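Local structure of hydrolase, haloacid dehalogenase-like family (Chlorobaculum tepidum, 2HCF) at residues A[7-11]-A[12-16]; A[126-130]-A[131-135]. The protein is probably a magnesium-dependent hydrolase of the haloacid dehalogenase (HAD) superfamily, although its substrate is not established. One frame throughout, in Å; residues are numbered along the deposited sequence.

Interaction 1: A[7-11]-A[12-16]; sequences VLFDI and DGTLL. With MG (magnesium ion), chain B.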
ATOM      1  N   VAL A   7       3.654  12.593   3.996  1.00 21.40           N
ATOM      2  CA  VAL A   7       3.148  12.044   2.767  1.00 20.35           C
ATOM      3  C   VAL A   7       3.245  10.504   2.764  1.00 19.81           C
ATOM      4  O   VAL A   7       4.340   9.934   2.770  1.00 18.18           O
ATOM      5  CB  VAL A   7       3.919  12.616   1.553  1.00 19.94           C
ATOM      6  CG1 VAL A   7       3.219  12.219   0.268  1.00 20.95           C
ATOM      7  CG2 VAL A   7       4.021  14.132   1.652  1.00 20.75           C
ATOM      8  N   LEU A   8       2.088   9.867   2.668  1.00 18.51           N
ATOM      9  CA  LEU A   8       1.962   8.418   2.787  1.00 19.23           C
ATOM     10  C   LEU A   8       1.479   7.829   1.459  1.00 18.67           C
ATOM     11  O   LEU A   8       0.451   8.223   0.920  1.00 19.46           O
ATOM     12  CB  LEU A   8       1.005   8.078   3.937  1.00 19.79           C
ATOM     13  CG  LEU A   8       1.384   8.589   5.330  1.00 20.56           C
ATOM     14  CD1 LEU A   8       0.239   8.341   6.288  1.00 20.62           C
ATOM     15  CD2 LEU A   8       2.659   7.948   5.843  1.00 23.47           C
ATOM     16  N   PHE A   9       2.237   6.872   0.948  1.00 18.79           N
ATOM     17  CA  PHE A   9       2.023   6.249  -0.356  1.00 18.46           C
ATOM     18  C   PHE A   9       1.645   4.785  -0.201  1.00 18.79           C
ATOM     19  O   PHE A   9       2.315   4.009   0.547  1.00 18.21           O
ATOM     20  CB  PHE A   9       3.325   6.244  -1.160  1.00 17.71           C
ATOM     21  CG  PHE A   9       3.629   7.539  -1.893  1.00 17.25           C
ATOM     22  CD1 PHE A   9       3.146   7.745  -3.184  1.00 17.31           C
ATOM     23  CD2 PHE A   9       4.480   8.502  -1.341  1.00 17.09           C
ATOM     24  CE1 PHE A   9       3.449   8.910  -3.875  1.00 17.67           C
ATOM     25  CE2 PHE A   9       4.778   9.657  -2.020  1.00 16.14           C
ATOM     26  CZ  PHE A   9       4.259   9.859  -3.296  1.00 18.31           C
ATOM     27  N   ASP A  10       0.580   4.421  -0.906  1.00 19.28           N
ATOM     28  CA  ASP A  10       0.271   3.036  -1.292  1.00 19.15           C
ATOM     29  C   ASP A  10       1.303   2.502  -2.290  1.00 19.16           C
ATOM     30  O   ASP A  10       1.944   3.286  -2.944  1.00 18.35           O
ATOM     31  CB  ASP A  10      -1.108   3.054  -1.929  1.00 20.33           C
ATOM     32  CG  ASP A  10      -1.567   1.678  -2.370  1.00 21.95           C
ATOM     33  OD1 ASP A  10      -1.689   0.824  -1.469  1.00 21.62           O
ATOM     34  OD2 ASP A  10      -1.828   1.488  -3.591  1.00 17.17           O
ATOM     35  N   ILE A  11       1.486   1.179  -2.377  1.00 18.90           N
ATOM     36  CA  ILE A  11       2.423   0.557  -3.318  1.00 18.30           C
ATOM     37  C   ILE A  11       1.727   0.124  -4.638  1.00 18.75           C
ATOM     38  O   ILE A  11       1.901   0.782  -5.688  1.00 17.90           O
ATOM     39  CB  ILE A  11       3.162  -0.614  -2.645  1.00 18.86           C
ATOM     40  CG1 ILE A  11       3.868  -0.112  -1.365  1.00 17.56           C
ATOM     41  CG2 ILE A  11       4.144  -1.270  -3.615  1.00 17.57           C
ATOM     42  CD1 ILE A  11       4.689  -1.156  -0.655  1.00 17.81           C
ATOM     43  N   ASP A  12       0.907  -0.933  -4.589  1.00 18.82           N
ATOM     44  CA  ASP A  12       0.395  -1.573  -5.809  1.00 18.82           C
ATOM     45  C   ASP A  12      -0.642  -0.711  -6.498  1.00 18.80           C
ATOM     46  O   ASP A  12      -1.593  -0.230  -5.843  1.00 17.18           O
ATOM     47  CB  ASP A  12      -0.175  -2.960  -5.519  1.00 19.00           C
ATOM     48  CG  ASP A  12       0.891  -3.906  -4.919  1.00 21.09           C
ATOM     49  OD1 ASP A  12       1.202  -3.741  -3.733  1.00 24.07           O
ATOM     50  OD2 ASP A  12       1.424  -4.764  -5.637  1.00 22.96           O
ATOM     51  N   GLY A  13      -0.406  -0.469  -7.787  1.00 19.06           N
ATOM     52  CA  GLY A  13      -1.275   0.408  -8.606  1.00 18.44           C
ATOM     53  C   GLY A  13      -1.090   1.910  -8.387  1.00 18.70           C
ATOM     54  O   GLY A  13      -1.854   2.701  -8.952  1.00 18.32           O
ATOM     55  N   THR A  14      -0.097   2.285  -7.560  1.00 17.92           N
ATOM     56  CA  THR A  14       0.262   3.654  -7.236  1.00 17.11           C
ATOM     57  C   THR A  14       1.736   3.921  -7.544  1.00 17.29           C
ATOM     58  O   THR A  14       2.070   4.828  -8.318  1.00 17.28           O
ATOM     59  CB  THR A  14      -0.007   3.946  -5.756  1.00 17.19           C
ATOM     60  OG1 THR A  14      -1.400   3.722  -5.455  1.00 14.03           O
ATOM     61  CG2 THR A  14       0.340   5.378  -5.394  1.00 17.54           C
ATOM     62  N   LEU A  15       2.615   3.138  -6.938  1.00 17.63           N
ATOM     63  CA  LEU A  15       4.060   3.240  -7.275  1.00 17.02           C
ATOM     64  C   LEU A  15       4.496   2.242  -8.326  1.00 17.43           C
ATOM     65  O   LEU A  15       5.384   2.512  -9.128  1.00 16.47           O
ATOM     66  CB  LEU A  15       4.896   3.027  -6.022  1.00 17.02           C
ATOM     67  CG  LEU A  15       4.641   3.983  -4.850  1.00 18.38           C
ATOM     68  CD1 LEU A  15       5.469   3.526  -3.626  1.00 17.76           C
ATOM     69  CD2 LEU A  15       5.019   5.393  -5.255  1.00 19.46           C
ATOM     70  N   LEU A  16       3.923   1.057  -8.279  1.00 17.29           N
ATOM     71  CA  LEU A  16       4.344  -0.017  -9.160  1.00 17.48           C
ATOM     72  C   LEU A  16       3.231  -1.030  -9.305  1.00 17.47           C
ATOM     73  O   LEU A  16       2.196  -0.941  -8.602  1.00 16.37           O
ATOM     74  CB  LEU A  16       5.616  -0.680  -8.622  1.00 17.64           C
ATOM     75  CG  LEU A  16       5.582  -1.269  -7.181  1.00 18.26           C
ATOM     76  CD1 LEU A  16       4.919  -2.650  -7.110  1.00 19.49           C
ATOM     77  CD2 LEU A  16       7.038  -1.385  -6.662  1.00 18.91           C
TER
HETATM   78 MG    MG B 300      -3.153   0.195  -4.443  1.00 15.09          MG
HETATM   79  O   HOH W   1      -0.032  -1.559  -1.570  1.00 10.65           O
HETATM   80  O   HOH W   2      -2.645  -1.466  -3.221  1.00 16.02           O
HETATM   81  O   HOH W   3      -4.326  -1.164  -5.790  1.00 17.21           O
HETATM   82  O   HOH W   4      -4.475   0.607  -2.904  1.00 13.89           O
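Asp10 and Thr14 meet across the turn that follows the central strand 5-9, within the Asp-x-Asp-x-Thr signature of HAD-type hydrolases on their Rossmann-like parallel sheet. The tight side is built on the carbonyl of Ile11. Its oxygen accepts three amides in a row: Leu15 N, 2.8 Å from Ile11 O, lies in the carbonyl plane, whereas Thr14 N and Leu16 N stand out of it on opposite sides, by 40° and 38°. Ile11 CG2 packs alongside Leu16 CD1 at 3.8 Å. Leu15, crossing Phe9 at about a right angle, sets CD2 3.7 Å from Phe9 CD1; Thr14 CG2 approaches the edge of that ring. Asp10 O is buried here without a polar partner, under Leu15 CG.

The other side is wet. With Asp10 CG trans to the backbone N (chi1 -180°), the carboxylate reaches the magnesium ion, which binds Asp10 OD2, Asp12 O, three waters and Asp178. Asp10 OD1 takes hydrogen bonds from two waters, one of them on the metal, and a salt bridge from Arg149, which together should limit rotation of the carboxylate. Thr14 OG1 donates to the anti lone pair of Asp10 OD2, 2.9 Å away.

Interaction 2: A[126-130]-A[131-135]; sequences HKLKL and PGIDH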
ATOM      1  N   HIS A 126      10.033  -5.716  -0.444  1.00 16.82           N
ATOM      2  CA  HIS A 126      10.750  -6.461  -1.492  1.00 15.59           C
ATOM      3  C   HIS A 126      10.293  -5.986  -2.888  1.00 15.95           C
ATOM      4  O   HIS A 126      11.096  -5.794  -3.791  1.00 17.63           O
ATOM      5  CB  HIS A 126      10.534  -7.966  -1.382  1.00 15.37           C
ATOM      6  CG  HIS A 126      11.432  -8.753  -2.288  1.00 11.55           C
ATOM      7  ND1 HIS A 126      12.807  -8.736  -2.164  1.00 17.31           N
ATOM      8  CD2 HIS A 126      11.155  -9.537  -3.350  1.00 11.86           C
ATOM      9  CE1 HIS A 126      13.326  -9.503  -3.102  1.00 14.07           C
ATOM     10  NE2 HIS A 126      12.349 -10.000  -3.836  1.00 12.24           N
ATOM     11  N   LYS A 127       9.000  -5.760  -3.052  1.00 15.17           N
ATOM     12  CA  LYS A 127       8.540  -5.171  -4.304  1.00 15.10           C
ATOM     13  C   LYS A 127       9.250  -3.807  -4.622  1.00 15.40           C
ATOM     14  O   LYS A 127       9.520  -3.487  -5.777  1.00 16.52           O
ATOM     15  CB  LYS A 127       7.019  -4.932  -4.218  1.00 15.02           C
ATOM     16  CG  LYS A 127       6.150  -6.177  -4.255  1.00 12.97           C
ATOM     17  CD  LYS A 127       4.633  -5.840  -4.064  1.00 13.67           C
ATOM     18  CE  LYS A 127       3.779  -7.075  -4.020  1.00 15.43           C
ATOM     19  NZ  LYS A 127       2.294  -6.689  -3.882  1.00 15.09           N
ATOM     20  N   LEU A 128       9.445  -2.971  -3.601  1.00 15.23           N
ATOM     21  CA  LEU A 128      10.019  -1.632  -3.763  1.00 14.74           C
ATOM     22  C   LEU A 128      11.529  -1.742  -4.002  1.00 15.25           C
ATOM     23  O   LEU A 128      12.116  -0.968  -4.763  1.00 16.36           O
ATOM     24  CB  LEU A 128       9.760  -0.777  -2.506  1.00 13.89           C
ATOM     25  CG  LEU A 128       8.309  -0.441  -2.107  1.00 12.78           C
ATOM     26  CD1 LEU A 128       8.415   0.199  -0.756  1.00 13.20           C
ATOM     27  CD2 LEU A 128       7.675   0.469  -3.075  1.00 12.90           C
ATOM     28  N   LYS A 129      12.145  -2.741  -3.386  1.00 17.15           N
ATOM     29  CA  LYS A 129      13.606  -2.969  -3.524  1.00 19.07           C
ATOM     30  C   LYS A 129      14.061  -3.422  -4.918  1.00 18.69           C
ATOM     31  O   LYS A 129      15.217  -3.113  -5.391  1.00 17.41           O
ATOM     32  CB  LYS A 129      14.045  -4.048  -2.524  1.00 19.89           C
ATOM     33  CG  LYS A 129      14.349  -3.564  -1.105  1.00 22.79           C
ATOM     34  CD  LYS A 129      15.024  -4.656  -0.265  1.00 23.47           C
ATOM     35  CE  LYS A 129      14.913  -4.377   1.266  1.00 26.52           C
ATOM     36  NZ  LYS A 129      16.210  -3.932   1.893  1.00 31.46           N
ATOM     37  N   LEU A 130      13.233  -4.230  -5.563  1.00 18.61           N
ATOM     38  CA  LEU A 130      13.571  -4.724  -6.915  1.00 19.20           C
ATOM     39  C   LEU A 130      13.867  -3.567  -7.865  1.00 18.69           C
ATOM     40  O   LEU A 130      14.953  -3.485  -8.377  1.00 17.93           O
ATOM     41  CB  LEU A 130      12.515  -5.703  -7.438  1.00 18.39           C
ATOM     42  CG  LEU A 130      12.543  -7.041  -6.710  1.00 19.35           C
ATOM     43  CD1 LEU A 130      11.364  -7.893  -7.034  1.00 18.08           C
ATOM     44  CD2 LEU A 130      13.831  -7.798  -7.038  1.00 19.19           C
ATOM     45  N   PRO A 131      12.933  -2.620  -8.045  1.00 18.32           N
ATOM     46  CA  PRO A 131      13.269  -1.421  -8.823  1.00 19.24           C
ATOM     47  C   PRO A 131      14.067  -0.314  -8.087  1.00 19.57           C
ATOM     48  O   PRO A 131      14.337   0.740  -8.661  1.00 20.41           O
ATOM     49  CB  PRO A 131      11.887  -0.907  -9.249  1.00 19.16           C
ATOM     50  CG  PRO A 131      11.037  -1.283  -8.142  1.00 18.03           C
ATOM     51  CD  PRO A 131      11.531  -2.598  -7.629  1.00 19.18           C
ATOM     52  N   GLY A 132      14.467  -0.545  -6.845  1.00 19.05           N
ATOM     53  CA  GLY A 132      15.360   0.382  -6.154  1.00 19.77           C
ATOM     54  C   GLY A 132      14.736   1.675  -5.673  1.00 19.06           C
ATOM     55  O   GLY A 132      15.369   2.744  -5.785  1.00 18.83           O
ATOM     56  N   ILE A 133      13.500   1.586  -5.163  1.00 19.04           N
ATOM     57  CA  ILE A 133      12.841   2.736  -4.570  1.00 19.66           C
ATOM     58  C   ILE A 133      12.422   2.502  -3.112  1.00 19.36           C
ATOM     59  O   ILE A 133      11.622   3.252  -2.578  1.00 19.24           O
ATOM     60  CB  ILE A 133      11.581   3.209  -5.380  1.00 19.62           C
ATOM     61  CG1 ILE A 133      10.550   2.104  -5.493  1.00 20.09           C
ATOM     62  CG2 ILE A 133      11.974   3.678  -6.778  1.00 20.52           C
ATOM     63  CD1 ILE A 133       9.217   2.630  -5.857  1.00 20.30           C
ATOM     64  N   ASP A 134      12.944   1.462  -2.475  1.00 19.68           N
ATOM     65  CA  ASP A 134      12.623   1.193  -1.057  1.00 18.87           C
ATOM     66  C   ASP A 134      13.288   2.220  -0.142  1.00 18.52           C
ATOM     67  O   ASP A 134      12.731   2.606   0.903  1.00 18.00           O
ATOM     68  CB  ASP A 134      13.061  -0.231  -0.691  1.00 19.31           C
ATOM     69  CG  ASP A 134      12.830  -0.574   0.778  1.00 20.44           C
ATOM     70  OD1 ASP A 134      11.663  -0.634   1.193  1.00 19.58           O
ATOM     71  OD2 ASP A 134      13.811  -0.795   1.516  1.00 21.13           O
ATOM     72  N   HIS A 135      14.503   2.628  -0.523  1.00 18.79           N
ATOM     73  CA  HIS A 135      15.351   3.541   0.259  1.00 18.88           C
ATOM     74  C   HIS A 135      14.648   4.894   0.582  1.00 19.91           C
ATOM     75  O   HIS A 135      14.969   5.558   1.586  1.00 20.25           O
ATOM     76  CB  HIS A 135      16.703   3.723  -0.461  1.00 18.99           C
ATOM     77  CG  HIS A 135      16.593   4.453  -1.761  1.00 16.89           C
ATOM     78  ND1 HIS A 135      16.588   5.828  -1.834  1.00 14.19           N
ATOM     79  CD2 HIS A 135      16.414   4.006  -3.029  1.00 17.87           C
ATOM     80  CE1 HIS A 135      16.417   6.198  -3.090  1.00 14.53           C
ATOM     81  NE2 HIS A 135      16.287   5.111  -3.832  1.00 16.10           N
TER
HETATM   82  O   HOH W   5      13.970  -2.528   3.584  1.00 44.75           O
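Lys129 and Asp134 run side by side on the outer face of the turn that ends helix 121-129. Their aliphatic parts touch first, Lys129 CG lying 3.6 Å from Asp134 CB. Beyond that the lysine chain stays extended as far as its last torsion, where it bends (chi4 -107°); Lys129 NZ remains 4.0 Å from Asp134 OD2, a long salt bridge. Water 5 spans the gap, donating to Asp134 OD2 at 2.7 Å and accepting weakly from Lys129 NZ. The stronger partner of Asp134 is Arg125, one turn before Lys129 on the helix, which forms a salt bridge with Asp134 OD1.

Behind these charges the backbone forms a Schellman motif, with Gly132 as its C-prime residue at positive phi. Ile133 N donates to Leu128 O at 2.9 Å, nearly straight at 166°, while the bond from Gly132 N to Lys129 O is weak. Pro131, with no N-H to give, is buried in the turn, its ring touching Ile92 and Leu94 of strand 92-94.

On the inner face Ile133 has CG1 between its backbone N and carbonyl carbon (chi1 59°). CG1 lies 3.5 Å from Leu128 O, and CD1 continues to Leu128 CD2 at 3.8 Å, the two side chains crossing at about a right angle. Leu128 CB rests 3.8 Å from Asp134 CB.

Interaction 1 carries the metal-binding loop, and interaction 2 ends a helix that packs against it; their centres are 12 Å apart. The main polar tie is a salt bridge from Lys127 NZ to Asp12 OD2, 2.7 Å long, with Asn119 bonded to both side chains. The lysine meets the second aspartate of the signature, its side chain about 9 Å from the magnesium ion, and probably helps hold that carboxylate in place. Apolar contacts back this up: Leu128 CD2 meets Leu15 CD1 at 3.8 Å, and Leu128 CG lies 4.0 Å from Ile11 CD1. Leu128 thus joins the Schellman turn of 126-135 to the loop of 7-16.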